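TRNA (cytidine-2'-O-)-methyltransferase TrmJ (Sulfolobus acidocaldarius, PDB 4CNG) catalyses the S-adenosyl-L-methionine-dependent 2'-O-methylation of cytidine at position 32 of tRNA, working as a homodimer of the SPOUT class. Local coordinates at residues R24-E29 with Y52-K57; L93-S98 with S145-F150. The protein carries 1 engineered substitution. One frame throughout, in Å; residues are numbered along the deposited sequence. Where two conformers were deposited one is given.

Interaction 1 of 2, residues R24-E29 with Y52-K57; sequences RLVIVE and YVVNPK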
ATOM      1  N   ARG A  24      -5.100   8.646  14.704  1.00 12.59           N
ATOM      2  CA  ARG A  24      -5.107   7.333  15.328  1.00 11.71           C
ATOM      3  C   ARG A  24      -5.474   6.286  14.279  1.00 11.31           C
ATOM      4  O   ARG A  24      -6.520   6.355  13.661  1.00 15.18           O
ATOM      5  CB  ARG A  24      -6.121   7.277  16.475  1.00 12.00           C
ATOM      6  CG  ARG A  24      -6.145   5.919  17.142  1.00 12.58           C
ATOM      7  CD  ARG A  24      -7.234   5.810  18.200  1.00 13.64           C
ATOM      8  NE  ARG A  24      -6.986   6.736  19.280  1.00 14.82           N
ATOM      9  CZ  ARG A  24      -7.842   6.983  20.264  1.00 17.77           C
ATOM     10  NH1 ARG A  24      -9.011   6.356  20.328  1.00 20.86           N
ATOM     11  NH2 ARG A  24      -7.542   7.937  21.113  1.00 22.72           N
ATOM     12  N   LEU A  25      -4.592   5.322  14.077  1.00 10.52           N
ATOM     13  CA  LEU A  25      -4.838   4.199  13.226  1.00  9.49           C
ATOM     14  C   LEU A  25      -5.428   3.071  14.071  1.00  9.89           C
ATOM     15  O   LEU A  25      -4.833   2.719  15.079  1.00 11.21           O
ATOM     16  CB  LEU A  25      -3.532   3.741  12.569  1.00 10.65           C
ATOM     17  CG  LEU A  25      -3.619   2.583  11.625  1.00 10.74           C
ATOM     18  CD1 LEU A  25      -4.490   2.899  10.441  1.00 10.95           C
ATOM     19  CD2 LEU A  25      -2.226   2.187  11.199  1.00 11.87           C
ATOM     20  N   VAL A  26      -6.568   2.552  13.650  1.00  9.15           N
ATOM     21  CA  VAL A  26      -7.256   1.451  14.328  1.00  8.70           C
ATOM     22  C   VAL A  26      -7.394   0.287  13.364  1.00  8.72           C
ATOM     23  O   VAL A  26      -8.006   0.416  12.325  1.00 10.29           O
ATOM     24  CB  VAL A  26      -8.668   1.888  14.845  1.00  9.80           C
ATOM     25  CG1 VAL A  26      -9.376   0.706  15.483  1.00 11.29           C
ATOM     26  CG2 VAL A  26      -8.568   3.080  15.763  1.00 10.75           C
ATOM     27  N   ILE A  27      -6.823  -0.854  13.754  1.00  8.76           N
ATOM     28  CA  ILE A  27      -6.892  -2.059  12.963  1.00  8.43           C
ATOM     29  C   ILE A  27      -7.742  -3.074  13.729  1.00  8.83           C
ATOM     30  O   ILE A  27      -7.401  -3.446  14.837  1.00  9.60           O
ATOM     31  CB  ILE A  27      -5.496  -2.638  12.658  1.00  9.33           C
ATOM     32  CG1 ILE A  27      -4.519  -1.582  12.159  1.00 10.51           C
ATOM     33  CG2 ILE A  27      -5.585  -3.791  11.698  1.00 10.98           C
ATOM     34  CD1 ILE A  27      -4.944  -0.920  10.869  1.00 10.11           C
ATOM     35  N   VAL A  28      -8.821  -3.516  13.119  1.00  8.76           N
ATOM     36  CA  VAL A  28      -9.799  -4.377  13.799  1.00  9.47           C
ATOM     37  C   VAL A  28      -9.528  -5.848  13.497  1.00  8.92           C
ATOM     38  O   VAL A  28      -9.641  -6.313  12.368  1.00 10.72           O
ATOM     39  CB  VAL A  28     -11.219  -4.006  13.410  1.00 10.00           C
ATOM     40  CG1 VAL A  28     -12.250  -4.883  14.138  1.00 11.79           C
ATOM     41  CG2 VAL A  28     -11.489  -2.549  13.695  1.00 11.71           C
ATOM     42  N   GLU A  29      -9.164  -6.594  14.548  1.00  9.80           N
ATOM     43  CA  GLU A  29      -8.977  -8.040  14.500  1.00 10.50           C
ATOM     44  C   GLU A  29      -8.108  -8.525  13.343  1.00 10.51           C
ATOM     45  O   GLU A  29      -8.493  -9.433  12.609  1.00 11.67           O
ATOM     46  CB  GLU A  29     -10.330  -8.753  14.564  1.00 12.29           C
ATOM     47  CG  GLU A  29     -11.039  -8.506  15.897  1.00 14.05           C
ATOM     48  CD  GLU A  29     -12.322  -9.306  16.112  1.00 16.84           C
ATOM     49  OE1 GLU A  29     -12.934  -9.751  15.130  1.00 18.30           O
ATOM     50  OE2 GLU A  29     -12.730  -9.462  17.284  1.00 24.73           O
ATOM     51  N   TYR A  52      -3.740   1.606  17.443  1.00 10.36           N
ATOM     52  CA  TYR A  52      -4.562   0.675  18.217  1.00 10.58           C
ATOM     53  C   TYR A  52      -4.903  -0.536  17.385  1.00 11.17           C
ATOM     54  O   TYR A  52      -5.258  -0.417  16.212  1.00 11.95           O
ATOM     55  CB  TYR A  52      -5.889   1.356  18.661  1.00 11.34           C
ATOM     56  CG  TYR A  52      -5.790   2.235  19.847  1.00 13.22           C
ATOM     57  CD1 TYR A  52      -5.080   3.402  19.834  1.00 16.00           C
ATOM     58  CD2 TYR A  52      -6.509   1.941  20.983  1.00 18.99           C
ATOM     59  CE1 TYR A  52      -5.011   4.233  20.923  1.00 19.99           C
ATOM     60  CE2 TYR A  52      -6.467   2.761  22.098  1.00 20.20           C
ATOM     61  CZ  TYR A  52      -5.753   3.945  22.041  1.00 22.10           C
ATOM     62  OH  TYR A  52      -5.693   4.776  23.137  1.00 33.00           O
ATOM     63  N   VAL A  53      -4.889  -1.695  18.026  0.50 10.86           N
ATOM     64  CA  VAL A  53      -5.269  -2.926  17.401  0.50 10.50           C
ATOM     65  C   VAL A  53      -6.296  -3.599  18.313  0.50 10.51           C
ATOM     66  O   VAL A  53      -6.052  -3.776  19.501  0.50 12.39           O
ATOM     67  CB  VAL A  53      -4.039  -3.804  17.154  0.50 10.83           C
ATOM     68  CG1 VAL A  53      -4.445  -5.114  16.540  0.50 11.04           C
ATOM     69  CG2 VAL A  53      -3.102  -3.115  16.177  0.50 13.63           C
ATOM     70  N   VAL A  54      -7.452  -3.906  17.751  1.00  9.94           N
ATOM     71  CA  VAL A  54      -8.552  -4.505  18.480  1.00 10.51           C
ATOM     72  C   VAL A  54      -8.445  -6.027  18.352  1.00 10.95           C
ATOM     73  O   VAL A  54      -8.484  -6.577  17.257  1.00 11.13           O
ATOM     74  CB  VAL A  54      -9.876  -4.025  17.907  1.00 10.80           C
ATOM     75  CG1 VAL A  54     -11.017  -4.659  18.680  1.00 13.40           C
ATOM     76  CG2 VAL A  54     -10.010  -2.516  17.935  1.00 13.47           C
ATOM     77  N   ASN A  55      -8.335  -6.721  19.492  1.00 11.59           N
ATOM     78  CA  ASN A  55      -8.406  -8.180  19.564  1.00 12.74           C
ATOM     79  C   ASN A  55      -7.616  -8.858  18.412  1.00 11.83           C
ATOM     80  O   ASN A  55      -8.174  -9.576  17.605  1.00 12.22           O
ATOM     81  CB  ASN A  55      -9.868  -8.637  19.546  1.00 13.73           C
ATOM     82  CG  ASN A  55     -10.019 -10.115  19.779  1.00 14.48           C
ATOM     83  OD1 ASN A  55      -9.181 -10.724  20.458  1.00 17.70           O
ATOM     84  ND2 ASN A  55     -11.038 -10.717  19.178  1.00 16.07           N
ATOM     85  N   PRO A  56      -6.300  -8.632  18.337  1.00 13.48           N
ATOM     86  CA  PRO A  56      -5.517  -9.191  17.242  1.00 12.60           C
ATOM     87  C   PRO A  56      -5.551 -10.717  17.265  1.00 12.51           C
ATOM     88  O   PRO A  56      -5.411 -11.327  18.314  1.00 14.32           O
ATOM     89  CB  PRO A  56      -4.121  -8.646  17.503  1.00 15.19           C
ATOM     90  CG  PRO A  56      -4.068  -8.368  18.965  1.00 15.39           C
ATOM     91  CD  PRO A  56      -5.456  -7.883  19.278  1.00 15.44           C
ATOM     92  N   LYS A  57      -5.699 -11.307  16.107  1.00 13.25           N
ATOM     93  CA  LYS A  57      -5.605 -12.758  15.912  1.00 14.09           C
ATOM     94  C   LYS A  57      -4.188 -13.184  15.470  1.00 14.70           C
ATOM     95  O   LYS A  57      -3.715 -14.222  15.873  1.00 16.88           O
ATOM     96  CB  LYS A  57      -6.665 -13.275  14.964  1.00 16.32           C
ATOM     97  CG  LYS A  57      -8.079 -12.750  15.249  1.00 24.93           C
ATOM     98  CD  LYS A  57      -8.496 -12.931  16.671  1.00 30.29           C
ATOM     99  CE  LYS A  57      -9.918 -12.455  16.896  1.00 77.71           C
ATOM    100  NZ  LYS A  57     -10.575 -12.658  15.614  1.00100.85           N
TER
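The beta-alpha-beta unit formed by strand 22-28, helix 33-45 and strand 50-54 brings R24-V28 and Y52-V54 together as parallel neighbours, with R24 stacked on Y52 at one end and E29 hydrogen-bonded to N55 at the other. The strand axes approach to 4.7 Å with 19° between their directions, and V26, I27 and V28 pair with Y52, V53 and V54. Backbone bonds run from Y52 N to L25 O, I27 N to Y52 O, V54 N to I27 O and E29 N to V54 O, the last more bent than the others.

R24 reaches the ring with CG anti to the backbone N and then bends at chi3, which lays its guanidinium over one face of Y52. The two planes are 27° apart and R24 CZ sits 4.5 Å from the centroid of the Y52 ring, an off-centre cation-pi stack; R24 NE comes within 3.6 Å of Y52 CE1. A salt bridge from NE to E50, and bonds from NH1 to the carbonyls of A87 and R89, fix the guanidinium's rotation.

Where the strands end, N55 ND2 donates to E29 OE2 at 2.8 Å. The bond lies near the amide plane but meets the carboxylate from above its own plane, the two groups being turned 67° to each other. K57 NZ lies 3.8 Å from E29 OE1, a long salt bridge, while R132 supplies that oxygen with a second one. V26 CG1 meets V54 CG2 at 4.1 Å on the face shared with Y52 and V28.

On the opposite face, helix 33-45 packs I39 against L25 and I27, and L36 against V53. Strand 125-130 flanks 24-28, and strand 79-81 flanks 52-54, touching Y52 and V54 through T81.

Interaction 2 of 2, residues L93-S98 with S145-F150; sequences LKIATS and SDFLLF. With SAH (S-adenosyl-L-homocysteine), chain C; SAH (S-adenosyl-L-homocysteine), chain D.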
ATOM      1  N   LEU A  93     -13.484  12.428  15.176  1.00 17.80           N
ATOM      2  CA  LEU A  93     -14.084  11.890  13.967  1.00 15.89           C
ATOM      3  C   LEU A  93     -13.593  10.470  13.780  1.00 13.35           C
ATOM      4  O   LEU A  93     -12.419  10.192  14.033  1.00 15.38           O
ATOM      5  CB  LEU A  93     -13.650  12.734  12.779  1.00 19.98           C
ATOM      6  CG  LEU A  93     -14.483  12.703  11.507  1.00 25.17           C
ATOM      7  CD1 LEU A  93     -15.877  13.295  11.715  1.00 24.72           C
ATOM      8  CD2 LEU A  93     -13.717  13.452  10.428  1.00 24.20           C
ATOM      9  N   LYS A  94     -14.497   9.609  13.329  1.00 12.60           N
ATOM     10  CA  LYS A  94     -14.215   8.207  13.043  1.00 11.91           C
ATOM     11  C   LYS A  94     -14.436   7.928  11.559  1.00 11.48           C
ATOM     12  O   LYS A  94     -15.553   8.066  11.088  1.00 12.33           O
ATOM     13  CB  LYS A  94     -15.117   7.314  13.901  1.00 13.76           C
ATOM     14  CG  LYS A  94     -14.895   7.450  15.405  1.00 17.41           C
ATOM     15  CD  LYS A  94     -16.177   7.236  16.220  1.00 29.40           C
ATOM     16  CE  LYS A  94     -15.994   7.623  17.671  1.00 32.89           C
ATOM     17  NZ  LYS A  94     -17.268   8.128  18.222  1.00 59.81           N
ATOM     18  N   ILE A  95     -13.370   7.569  10.853  1.00 10.67           N
ATOM     19  CA  ILE A  95     -13.446   7.295   9.436  1.00 10.08           C
ATOM     20  C   ILE A  95     -13.172   5.811   9.239  1.00  9.54           C
ATOM     21  O   ILE A  95     -12.048   5.334   9.371  1.00 10.81           O
ATOM     22  CB  ILE A  95     -12.485   8.168   8.611  1.00 10.35           C
ATOM     23  CG1 ILE A  95     -12.838   9.647   8.860  1.00 12.07           C
ATOM     24  CG2 ILE A  95     -12.571   7.784   7.137  1.00 10.93           C
ATOM     25  CD1 ILE A  95     -12.022  10.625   8.040  1.00 12.66           C
ATOM     26  N   ALA A  96     -14.213   5.055   8.958  1.00  9.47           N
ATOM     27  CA  ALA A  96     -14.116   3.647   8.586  1.00  9.33           C
ATOM     28  C   ALA A  96     -13.725   3.553   7.102  1.00  9.36           C
ATOM     29  O   ALA A  96     -13.778   4.547   6.375  1.00  9.96           O
ATOM     30  CB  ALA A  96     -15.464   2.931   8.845  1.00 10.56           C
ATOM     31  N   THR A  97     -13.338   2.355   6.683  1.00  9.38           N
ATOM     32  CA  THR A  97     -12.914   2.085   5.287  1.00  9.22           C
ATOM     33  C   THR A  97     -13.634   0.838   4.815  1.00  9.46           C
ATOM     34  O   THR A  97     -13.910  -0.091   5.581  1.00 11.09           O
ATOM     35  CB  THR A  97     -11.379   1.895   5.232  1.00  9.69           C
ATOM     36  OG1 THR A  97     -10.992   0.900   6.186  1.00 10.56           O
ATOM     37  CG2 THR A  97     -10.666   3.187   5.503  1.00 10.51           C
ATOM     38  N   SER A  98     -13.905   0.803   3.507  1.00  9.75           N
ATOM     39  CA  SER A  98     -14.480  -0.380   2.866  1.00 10.96           C
ATOM     40  C   SER A  98     -14.126  -0.358   1.381  1.00  9.92           C
ATOM     41  O   SER A  98     -14.164   0.704   0.743  1.00 11.19           O
ATOM     42  CB  SER A  98     -16.006  -0.415   3.027  1.00 12.68           C
ATOM     43  OG  SER A  98     -16.601  -1.429   2.204  1.00 13.53           O
ATOM     44  N   SER A 145     -19.291   4.648  13.027  1.00 12.15           N
ATOM     45  CA  SER A 145     -18.311   5.523  12.401  1.00 11.55           C
ATOM     46  C   SER A 145     -19.036   6.713  11.768  1.00 12.10           C
ATOM     47  O   SER A 145     -20.207   6.651  11.403  1.00 14.06           O
ATOM     48  CB  SER A 145     -17.496   4.735  11.358  1.00 12.35           C
ATOM     49  OG  SER A 145     -16.818   3.670  12.005  1.00 12.73           O
ATOM     50  N   ASP A 146     -18.325   7.818  11.572  1.00 11.33           N
ATOM     51  CA  ASP A 146     -18.873   9.020  10.956  1.00 11.63           C
ATOM     52  C   ASP A 146     -18.877   8.983   9.423  1.00 11.05           C
ATOM     53  O   ASP A 146     -19.804   9.489   8.802  1.00 13.28           O
ATOM     54  CB  ASP A 146     -18.099  10.238  11.423  1.00 12.83           C
ATOM     55  CG  ASP A 146     -18.205  10.427  12.918  1.00 13.94           C
ATOM     56  OD1 ASP A 146     -19.341  10.652  13.366  1.00 19.27           O
ATOM     57  OD2 ASP A 146     -17.184  10.404  13.635  1.00 15.21           O
ATOM     58  N   PHE A 147     -17.831   8.423   8.844  1.00 10.81           N
ATOM     59  CA  PHE A 147     -17.665   8.376   7.402  1.00 10.35           C
ATOM     60  C   PHE A 147     -17.157   6.993   6.988  1.00  9.26           C
ATOM     61  O   PHE A 147     -16.594   6.281   7.813  1.00 10.54           O
ATOM     62  CB  PHE A 147     -16.656   9.440   6.932  1.00 10.84           C
ATOM     63  CG  PHE A 147     -17.118  10.871   7.130  1.00 11.68           C
ATOM     64  CD1 PHE A 147     -18.117  11.394   6.344  1.00 13.61           C
ATOM     65  CD2 PHE A 147     -16.523  11.684   8.056  1.00 13.63           C
ATOM     66  CE1 PHE A 147     -18.506  12.707   6.481  1.00 16.95           C
ATOM     67  CE2 PHE A 147     -16.929  13.006   8.215  1.00 16.38           C
ATOM     68  CZ  PHE A 147     -17.880  13.515   7.391  1.00 16.86           C
ATOM     69  N   LEU A 148     -17.367   6.654   5.724  1.00 10.18           N
ATOM     70  CA  LEU A 148     -16.914   5.397   5.156  1.00  9.55           C
ATOM     71  C   LEU A 148     -16.099   5.737   3.887  1.00  9.15           C
ATOM     72  O   LEU A 148     -16.652   6.167   2.873  1.00 10.42           O
ATOM     73  CB  LEU A 148     -18.089   4.510   4.791  1.00 10.72           C
ATOM     74  CG  LEU A 148     -17.727   3.118   4.312  1.00 11.01           C
ATOM     75  CD1 LEU A 148     -16.973   2.341   5.365  1.00 11.94           C
ATOM     76  CD2 LEU A 148     -18.956   2.370   3.820  1.00 13.04           C
ATOM     77  N   LEU A 149     -14.805   5.543   3.980  1.00  9.23           N
ATOM     78  CA  LEU A 149     -13.849   5.881   2.922  1.00  9.56           C
ATOM     79  C   LEU A 149     -13.612   4.695   2.013  1.00  9.20           C
ATOM     80  O   LEU A 149     -13.286   3.613   2.466  1.00  9.96           O
ATOM     81  CB  LEU A 149     -12.533   6.297   3.570  1.00  9.66           C
ATOM     82  CG  LEU A 149     -11.341   6.567   2.635  1.00 10.67           C
ATOM     83  CD1 LEU A 149     -11.567   7.740   1.750  1.00 11.80           C
ATOM     84  CD2 LEU A 149     -10.088   6.709   3.464  1.00 13.93           C
ATOM     85  N   PHE A 150     -13.805   4.939   0.730  1.00  9.72           N
ATOM     86  CA  PHE A 150     -13.403   4.040  -0.372  1.00 10.09           C
ATOM     87  C   PHE A 150     -12.151   4.571  -1.036  1.00  9.44           C
ATOM     88  O   PHE A 150     -12.130   5.741  -1.413  1.00 10.96           O
ATOM     89  CB  PHE A 150     -14.535   3.959  -1.416  1.00 11.91           C
ATOM     90  CG  PHE A 150     -14.202   3.116  -2.633  1.00 12.33           C
ATOM     91  CD1 PHE A 150     -13.950   1.767  -2.482  1.00 13.19           C
ATOM     92  CD2 PHE A 150     -14.110   3.655  -3.927  1.00 14.17           C
ATOM     93  CE1 PHE A 150     -13.568   0.969  -3.544  1.00 99.55           C
ATOM     94  CE2 PHE A 150     -13.803   2.824  -5.032  1.00 18.72           C
ATOM     95  CZ  PHE A 150     -13.539   1.487  -4.819  1.00 90.68           C
TER
HETATM   96  N   SAH C1157     -14.023  -9.551   1.892  1.00 23.61           N
HETATM   97  CA  SAH C1157     -13.743  -8.411   2.805  1.00 18.02           C
HETATM   98  CB  SAH C1157     -12.467  -7.740   2.325  1.00 16.99           C
HETATM   99  CG  SAH C1157     -11.766  -6.909   3.414  1.00 14.47           C
HETATM  100  SD  SAH C1157     -10.254  -6.169   2.810  1.00 12.63           S
HETATM  101  C   SAH C1157     -14.935  -7.498   2.796  1.00 25.55           C
HETATM  102  O   SAH C1157     -15.857  -7.674   1.997  1.00 56.48           O
HETATM  103  OXT SAH C1157     -15.102  -6.663   3.661  1.00 29.59           O
HETATM  104  C5' SAH C1157      -9.552  -5.710   4.395  1.00 11.42           C
HETATM  105  C4' SAH C1157      -9.645  -4.234   4.763  1.00  8.98           C
HETATM  106  O4' SAH C1157      -8.858  -3.470   3.834  1.00  9.22           O
HETATM  107  C3' SAH C1157     -10.997  -3.622   4.680  1.00  8.66           C
HETATM  108  O3' SAH C1157     -11.756  -3.955   5.854  1.00  9.92           O
HETATM  109  C2' SAH C1157     -10.699  -2.155   4.546  1.00  8.27           C
HETATM  110  O2' SAH C1157     -10.322  -1.615   5.806  1.00  8.92           O
HETATM  111  C1' SAH C1157      -9.468  -2.187   3.631  1.00  8.65           C
HETATM  112  N9  SAH C1157      -9.785  -2.071   2.176  1.00  8.06           N
HETATM  113  C8  SAH C1157      -9.442  -2.949   1.192  1.00  8.64           C
HETATM  114  N7  SAH C1157      -9.705  -2.398  -0.025  1.00  8.82           N
HETATM  115  C5  SAH C1157     -10.182  -1.152   0.213  1.00  8.34           C
HETATM  116  C6  SAH C1157     -10.551  -0.063  -0.601  1.00  8.41           C
HETATM  117  N6  SAH C1157     -10.536  -0.135  -1.948  1.00  9.44           N
HETATM  118  N1  SAH C1157     -10.947   1.046  -0.024  1.00  8.99           N
HETATM  119  C2  SAH C1157     -10.948   1.133   1.315  1.00  9.77           C
HETATM  120  N3  SAH C1157     -10.591   0.191   2.176  1.00  8.92           N
HETATM  121  C4  SAH C1157     -10.185  -0.929   1.619  1.00  7.90           C
HETATM  122  N   SAH D1158     -17.837  -6.304   5.649  1.00 18.07           N
HETATM  123  CA  SAH D1158     -18.176  -5.314   4.581  1.00 19.54           C
HETATM  124  CB  SAH D1158     -19.324  -4.426   5.061  1.00 29.85           C
HETATM  125  CG  SAH D1158     -20.608  -5.133   5.434  1.00 35.98           C
HETATM  126  SD  SAH D1158     -21.761  -3.874   5.829  1.00 28.61           S
HETATM  127  C   SAH D1158     -17.046  -4.388   4.324  1.00 15.67           C
HETATM  128  O   SAH D1158     -16.335  -4.125   5.304  1.00 16.56           O
HETATM  129  OXT SAH D1158     -16.942  -3.822   3.237  1.00 20.96           O
HETATM  130  C5' SAH D1158     -21.878  -3.072   4.286  1.00 28.35           C
HETATM  131  C4' SAH D1158     -23.333  -2.713   4.012  1.00 32.03           C
HETATM  132  O4' SAH D1158     -23.425  -1.847   2.887  1.00 30.83           O
HETATM  133  C3' SAH D1158     -24.188  -3.929   3.682  1.00 34.11           C
HETATM  134  O3' SAH D1158     -24.878  -4.396   4.834  1.00 69.03           O
HETATM  135  C2' SAH D1158     -25.155  -3.463   2.605  1.00 33.27           C
HETATM  136  O2' SAH D1158     -26.524  -3.471   3.044  1.00 47.48           O
HETATM  137  C1' SAH D1158     -24.714  -2.035   2.301  1.00 30.09           C
HETATM  138  N9  SAH D1158     -24.532  -1.804   0.865  1.00 32.95           N
HETATM  139  C8  SAH D1158     -24.803  -0.639   0.259  1.00 39.57           C
HETATM  140  N7  SAH D1158     -24.350  -0.664  -1.015  1.00 37.75           N
HETATM  141  C5  SAH D1158     -23.726  -1.841  -1.200  1.00 30.56           C
HETATM  142  C6  SAH D1158     -23.038  -2.492  -2.326  1.00 31.72           C
HETATM  143  N6  SAH D1158     -22.927  -1.846  -3.514  1.00 37.48           N
HETATM  144  N1  SAH D1158     -22.523  -3.733  -2.117  1.00 40.62           N
HETATM  145  C2  SAH D1158     -22.625  -4.358  -0.921  1.00 32.68           C
HETATM  146  N3  SAH D1158     -23.237  -3.820   0.157  1.00 29.72           N
HETATM  147  C4  SAH D1158     -23.768  -2.570   0.077  1.00 29.37           C
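Strands 93-97 and 147-149 run parallel in the central sheet of the SPOUT fold, I95, A96 and T97 pairing with F147, L148 and L149, and their C-terminal ends open into the cofactor site. The buried part is close-packed: I95 CG2 meets L149 CB at 3.9 Å, while strand 111-112 and helix 117-121 also press on I95. On the other face, A96 CB lies 3.8 Å from L148 CD1, and L148 CD1 also reaches S98 CB.

The N-terminal ends are looser: L93, K94, D146 and F147 are partly exposed. There L93 CD1 sits against F147 CE2 at 3.7 Å, and the side chain of D146 does the work of a backbone carbonyl: D146 OD2 accepts K94 N through its anti lone pair at 2.8 Å, with CG anti to the carbonyl carbon (chi1 -62°). K94 O in turn accepts from both D146 N and F147 N. K94 NZ is 5.1 Å from D146 OD2, which permits at most a loose electrostatic attraction.

At the ligand end the side chains split between two S-adenosyl-L-homocysteine molecules. S98 OG donates to OXT of the chain D molecule at 2.6 Å, and S98 O lies in the plane of the F150 ring at its edge. T97 OG1, which also bonds I129 O, accepts a hydrogen bond from the ribose O2' of the chain C molecule.

How the interactions relate
Interactions 1 and 2 belong to one parallel beta-sheet within the SpoU methylase region, with centres about 15 Å apart and nearest atoms about 7 Å apart, so they do not touch. Strand 125-130 separates them, bordering 22-28 on one side and 93-97 on the other. Along the chain they come in series: residues 24-57 close the first pairing before 93-150 opens the second. Interaction 2 directly lines the ligand pocket, whereas interaction 1 lies beyond strand 125-130, the side chain of I27 being about 7 Å from bound S-adenosyl-L-homocysteine. The intervening strand 125-130 leads to G131, whose backbone N is hydrogen-bonded to the ligand.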